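Local coordinates for protein golgin subfamily A member 4 (Homo sapiens, PDB 1UPT) that takes part in vesicular trafficking at the Golgi, including endosome-to-Golgi transport, and carries the small-GTPase-binding GRIP domain of which this chain consists, at residues Lys12-Phe15 against Glu16-Met19; Gln40-Lys43 against Ile44-Arg47. One frame throughout, in Å; residues are numbered along the deposited sequence.

Interaction 1: Lys12-Phe15 against Glu16-Met19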
loop_
_atom_site.group_PDB
_atom_site.type_symbol
_atom_site.label_atom_id
_atom_site.label_comp_id
_atom_site.label_asym_id
_atom_site.label_seq_id
_atom_site.Cartn_x
_atom_site.Cartn_y
_atom_site.Cartn_z
ATOM N N LYS B 12 7.021 -4.764 2.819
ATOM C CA LYS B 12 7.624 -4.759 4.146
ATOM C C LYS B 12 6.746 -3.952 5.113
ATOM O O LYS B 12 6.416 -4.403 6.206
ATOM C CB LYS B 12 9.031 -4.154 4.051
ATOM C CG LYS B 12 9.680 -3.831 5.387
ATOM C CD LYS B 12 10.574 -4.964 5.897
ATOM C CE LYS B 12 10.651 -4.935 7.418
ATOM N NZ LYS B 12 11.428 -6.074 7.934
ATOM N N VAL B 13 6.345 -2.773 4.664
ATOM C CA VAL B 13 5.578 -1.844 5.483
ATOM C C VAL B 13 4.139 -2.353 5.698
ATOM O O VAL B 13 3.593 -2.286 6.797
ATOM C CB VAL B 13 5.608 -0.470 4.804
ATOM C CG1 VAL B 13 4.587 0.448 5.369
ATOM C CG2 VAL B 13 6.995 0.104 4.900
ATOM N N LEU B 14 3.536 -2.895 4.656
ATOM C CA LEU B 14 2.160 -3.357 4.749
ATOM C C LEU B 14 2.084 -4.616 5.563
ATOM O O LEU B 14 1.091 -4.853 6.213
ATOM C CB LEU B 14 1.530 -3.585 3.379
ATOM C CG LEU B 14 0.864 -2.321 2.866
ATOM C CD1 LEU B 14 0.673 -2.423 1.404
ATOM C CD2 LEU B 14 -0.452 -2.041 3.595
ATOM N N PHE B 15 3.141 -5.420 5.545
ATOM C CA PHE B 15 3.119 -6.642 6.311
ATOM C C PHE B 15 3.074 -6.309 7.792
ATOM O O PHE B 15 2.231 -6.825 8.497
ATOM C CB PHE B 15 4.294 -7.563 5.975
ATOM C CG PHE B 15 4.286 -8.838 6.775
ATOM C CD1 PHE B 15 3.265 -9.766 6.609
ATOM C CD2 PHE B 15 5.274 -9.090 7.722
ATOM C CE1 PHE B 15 3.226 -10.925 7.366
ATOM C CE2 PHE B 15 5.247 -10.260 8.484
ATOM C CZ PHE B 15 4.215 -11.181 8.302
ATOM N N GLU B 16 3.957 -5.419 8.243
ATOM C CA GLU B 16 3.924 -4.958 9.641
ATOM C C GLU B 16 2.566 -4.344 10.006
ATOM O O GLU B 16 1.977 -4.689 11.015
ATOM C CB GLU B 16 5.054 -3.965 9.941
ATOM C CG GLU B 16 6.458 -4.489 9.666
ATOM C CD GLU B 16 6.790 -5.668 10.555
ATOM O OE1 GLU B 16 6.924 -5.443 11.772
ATOM O OE2 GLU B 16 6.848 -6.812 10.056
ATOM N N TYR B 17 2.044 -3.476 9.153
ATOM C CA TYR B 17 0.760 -2.833 9.411
ATOM C C TYR B 17 -0.410 -3.821 9.537
ATOM O O TYR B 17 -1.196 -3.761 10.472
ATOM C CB TYR B 17 0.462 -1.821 8.309
ATOM C CG TYR B 17 -0.849 -1.110 8.465
ATOM C CD1 TYR B 17 -1.036 -0.133 9.429
ATOM C CD2 TYR B 17 -1.909 -1.396 7.622
ATOM C CE1 TYR B 17 -2.261 0.512 9.567
ATOM C CE2 TYR B 17 -3.120 -0.755 7.752
ATOM C CZ TYR B 17 -3.296 0.184 8.726
ATOM O OH TYR B 17 -4.515 0.806 8.798
HETATM N N MSE B 18 -0.500 -4.732 8.586
HETATM C CA MSE B 18 -1.585 -5.694 8.536
HETATM C C MSE B 18 -1.469 -6.744 9.635
HETATM O O MSE B 18 -2.462 -7.308 10.015
HETATM C CB MSE B 18 -1.656 -6.328 7.139
HETATM C CG MSE B 18 -2.104 -5.291 6.137
HETATM SE SE MSE B 18 -2.063 -5.903 4.305
HETATM C CE MSE B 18 -3.965 -6.144 4.027
HETATM N N MSE B 19 -0.265 -6.929 10.182
HETATM C CA MSE B 19 -0.013 -7.822 11.329
HETATM C C MSE B 19 -0.122 -7.107 12.689
HETATM O O MSE B 19 0.099 -7.716 13.730
HETATM C CB MSE B 19 1.359 -8.477 11.176
HETATM C CG MSE B 19 1.451 -9.443 9.987
HETATM SE SE MSE B 19 -0.001 -10.777 10.037
HETATM C CE MSE B 19 0.781 -11.930 11.517
HETATM O O HOH W 1 7.852 -6.739 7.502
#
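At the last turn of helix 5-18 of the GRIP domain, Phe15 and Met19 make a Met-aromatic contact one turn apart. CG of Phe15 stands anti to its backbone nitrogen, and in Met19, a selenomethionine, chi1 of -66° puts CG beside the backbone N and over one face of the ring; the later bends leave SE oblique to it. This is a CH-pi contact, with CG of Met19 3.8 Å from the Phe15 ring centroid and 22° off the ring normal. Met19 N also donates to Phe15 O (3.0 Å); the N-H...O angle is 139°, with Met19 already just past the helix. Met18 N to Leu14 O (2.9 Å) is straighter, whereas Glu16 N to Lys12 O is long and weak at 3.4 Å. A water at the edge of the Phe15 ring gives one hydrogen to Lys12 O and another to Glu16 OE2 (2.7 Å); the same carboxylate oxygen forms a salt bridge to Arg21. On the buried flank Leu14 CD2 touches Met18 SE at 4.2 Å. Val13, Leu14 and Tyr17 pack on helix 23-33, while Phe15 rests on Gln40 of the second subunit, and Val13 and Glu16 meet aromatic side chains of another protein's chain.

Interaction 2: Gln40-Lys43 against Ile44-Arg47; sequences QTQK and ILER
Leu45, its CG turned beside the backbone N (chi1 -61°) and its CD1 anti to CA (chi2 -173°), reaches back along the helix to Thr41, whose CG2 stands anti to its own N. The two side chains run alongside each other in the same direction, with Leu45 CD1 4.1 Å from Thr41 CG2. CD1 is equally far from Gln42 NE2, at the end of a chain bent at chi2 that crosses Leu45 at a slant; that amide nitrogen is held by Asp38. Thr41 OG1 is hydrogen-bonded to Pro37 O, leaving the methyl to meet the leucine. Helix 38-57, the third helix of this GRIP domain chain, runs through here with regular i to i+4 bonds, such as Leu45 N to Thr41 O at 2.9 Å; the one from Arg47 N to Lys43 O is more bent. In Glu46, chi1 of -73° turns CG beside the backbone N and toward Gln42 O (CG to O 3.0 Å). The outstretched chain then carries OE2 alongside that carbonyl, 3.0 Å from Gln42 O, a meeting of two acceptors that gives no bond. Its OE1 takes a weak bond from a water that also donates to Lys43 O (2.9 Å). Leu45 packs on Ala27 and Lys28 of helix 23-33, and Ile44 on Thr31 and Phe36. Toward the second subunit, Ile44 meets its Met18 and Lys43 its Met19.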
loop_
_atom_site.group_PDB
_atom_site.type_symbol
_atom_site.label_atom_id
_atom_site.label_comp_id
_atom_site.label_asym_id
_atom_site.label_seq_id
_atom_site.Cartn_x
_atom_site.Cartn_y
_atom_site.Cartn_z
ATOM N N GLN B 40 -7.435 12.831 3.425
ATOM C CA GLN B 40 -7.624 11.391 3.667
ATOM C C GLN B 40 -6.589 10.855 4.662
ATOM O O GLN B 40 -6.895 10.044 5.510
ATOM C CB GLN B 40 -7.531 10.629 2.349
ATOM C CG GLN B 40 -8.673 10.883 1.360
ATOM C CD GLN B 40 -8.630 9.876 0.213
ATOM O OE1 GLN B 40 -7.555 9.347 -0.086
ATOM N NE2 GLN B 40 -9.786 9.570 -0.385
ATOM N N THR B 41 -5.366 11.352 4.574
ATOM C CA THR B 41 -4.317 10.973 5.477
ATOM C C THR B 41 -4.684 11.367 6.893
ATOM O O THR B 41 -4.580 10.566 7.805
ATOM C CB THR B 41 -2.988 11.655 5.036
ATOM O OG1 THR B 41 -2.578 11.167 3.744
ATOM C CG2 THR B 41 -1.861 11.316 5.982
ATOM N N GLN B 42 -5.180 12.582 7.093
ATOM C CA GLN B 42 -5.503 12.998 8.445
ATOM C C GLN B 42 -6.692 12.203 8.972
ATOM O O GLN B 42 -6.720 11.884 10.147
ATOM C CB GLN B 42 -5.692 14.532 8.535
ATOM C CG GLN B 42 -4.362 15.332 8.341
ATOM C CD GLN B 42 -3.117 14.721 9.022
ATOM O OE1 GLN B 42 -3.095 14.507 10.242
ATOM N NE2 GLN B 42 -2.089 14.435 8.223
ATOM N N LYS B 43 -7.631 11.805 8.113
ATOM C CA LYS B 43 -8.755 10.978 8.580
ATOM C C LYS B 43 -8.272 9.619 9.069
ATOM O O LYS B 43 -8.718 9.129 10.103
ATOM C CB LYS B 43 -9.821 10.794 7.490
ATOM C CG LYS B 43 -10.791 11.976 7.368
ATOM C CD LYS B 43 -12.077 11.599 6.617
ATOM C CE LYS B 43 -13.013 12.798 6.451
ATOM N NZ LYS B 43 -12.369 13.887 5.625
ATOM N N ILE B 44 -7.349 9.040 8.317
ATOM C CA ILE B 44 -6.739 7.735 8.609
ATOM C C ILE B 44 -5.938 7.817 9.898
ATOM O O ILE B 44 -6.086 6.968 10.769
ATOM C CB ILE B 44 -5.864 7.286 7.413
ATOM C CG1 ILE B 44 -6.735 6.854 6.239
ATOM C CG2 ILE B 44 -4.919 6.121 7.798
ATOM C CD1 ILE B 44 -6.025 6.778 4.945
ATOM N N LEU B 45 -5.134 8.877 10.038
ATOM C CA LEU B 45 -4.321 9.044 11.230
ATOM C C LEU B 45 -5.171 9.359 12.467
ATOM O O LEU B 45 -4.862 8.869 13.546
ATOM C CB LEU B 45 -3.214 10.081 11.011
ATOM C CG LEU B 45 -2.194 9.781 9.896
ATOM C CD1 LEU B 45 -1.068 10.827 9.952
ATOM C CD2 LEU B 45 -1.641 8.379 10.017
ATOM N N GLU B 46 -6.254 10.118 12.300
ATOM C CA GLU B 46 -7.181 10.414 13.408
ATOM C C GLU B 46 -7.739 9.094 13.901
ATOM O O GLU B 46 -7.848 8.856 15.090
ATOM C CB GLU B 46 -8.354 11.334 12.975
ATOM C CG GLU B 46 -8.026 12.821 12.719
ATOM C CD GLU B 46 -9.052 13.540 11.795
ATOM O OE1 GLU B 46 -10.287 13.515 12.117
ATOM O OE2 GLU B 46 -8.633 14.153 10.747
ATOM N N ARG B 47 -8.047 8.202 12.973
ATOM C CA ARG B 47 -8.618 6.908 13.316
ATOM C C ARG B 47 -7.657 5.995 14.053
ATOM O O ARG B 47 -8.062 5.311 14.974
ATOM C CB ARG B 47 -9.135 6.204 12.063
ATOM C CG ARG B 47 -10.451 5.535 12.290
ATOM C CD ARG B 47 -11.660 6.329 11.826
ATOM N NE ARG B 47 -12.522 5.480 11.032
ATOM C CZ ARG B 47 -13.607 5.869 10.376
ATOM N NH1 ARG B 47 -14.035 7.128 10.384
ATOM N NH2 ARG B 47 -14.278 4.957 9.704
HETATM O O HOH W 2 -11.009 10.403 11.354
#

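How the interactions relate
Interaction 1 is partly buried, at the end of helix 5-18, and interaction 2 is a surface contact on helix 38-57; their centres lie about 18 Å apart on opposite sides of the chain's centre, and within the chain they do not touch. Both pack against helix 23-33, which thus joins them. The first relies on an aromatic ring, selenium and aliphatic groups, the second on a methyl-leucine contact with an amide beside it, the carboxylate lying apart against a backbone carbonyl. Each has a water bridging a backbone carbonyl and a glutamate, weakly in interaction 2. The two contacts meet across the subunit interface, where the end of helix 5-18 in one copy lies against helix 38-57 of the other.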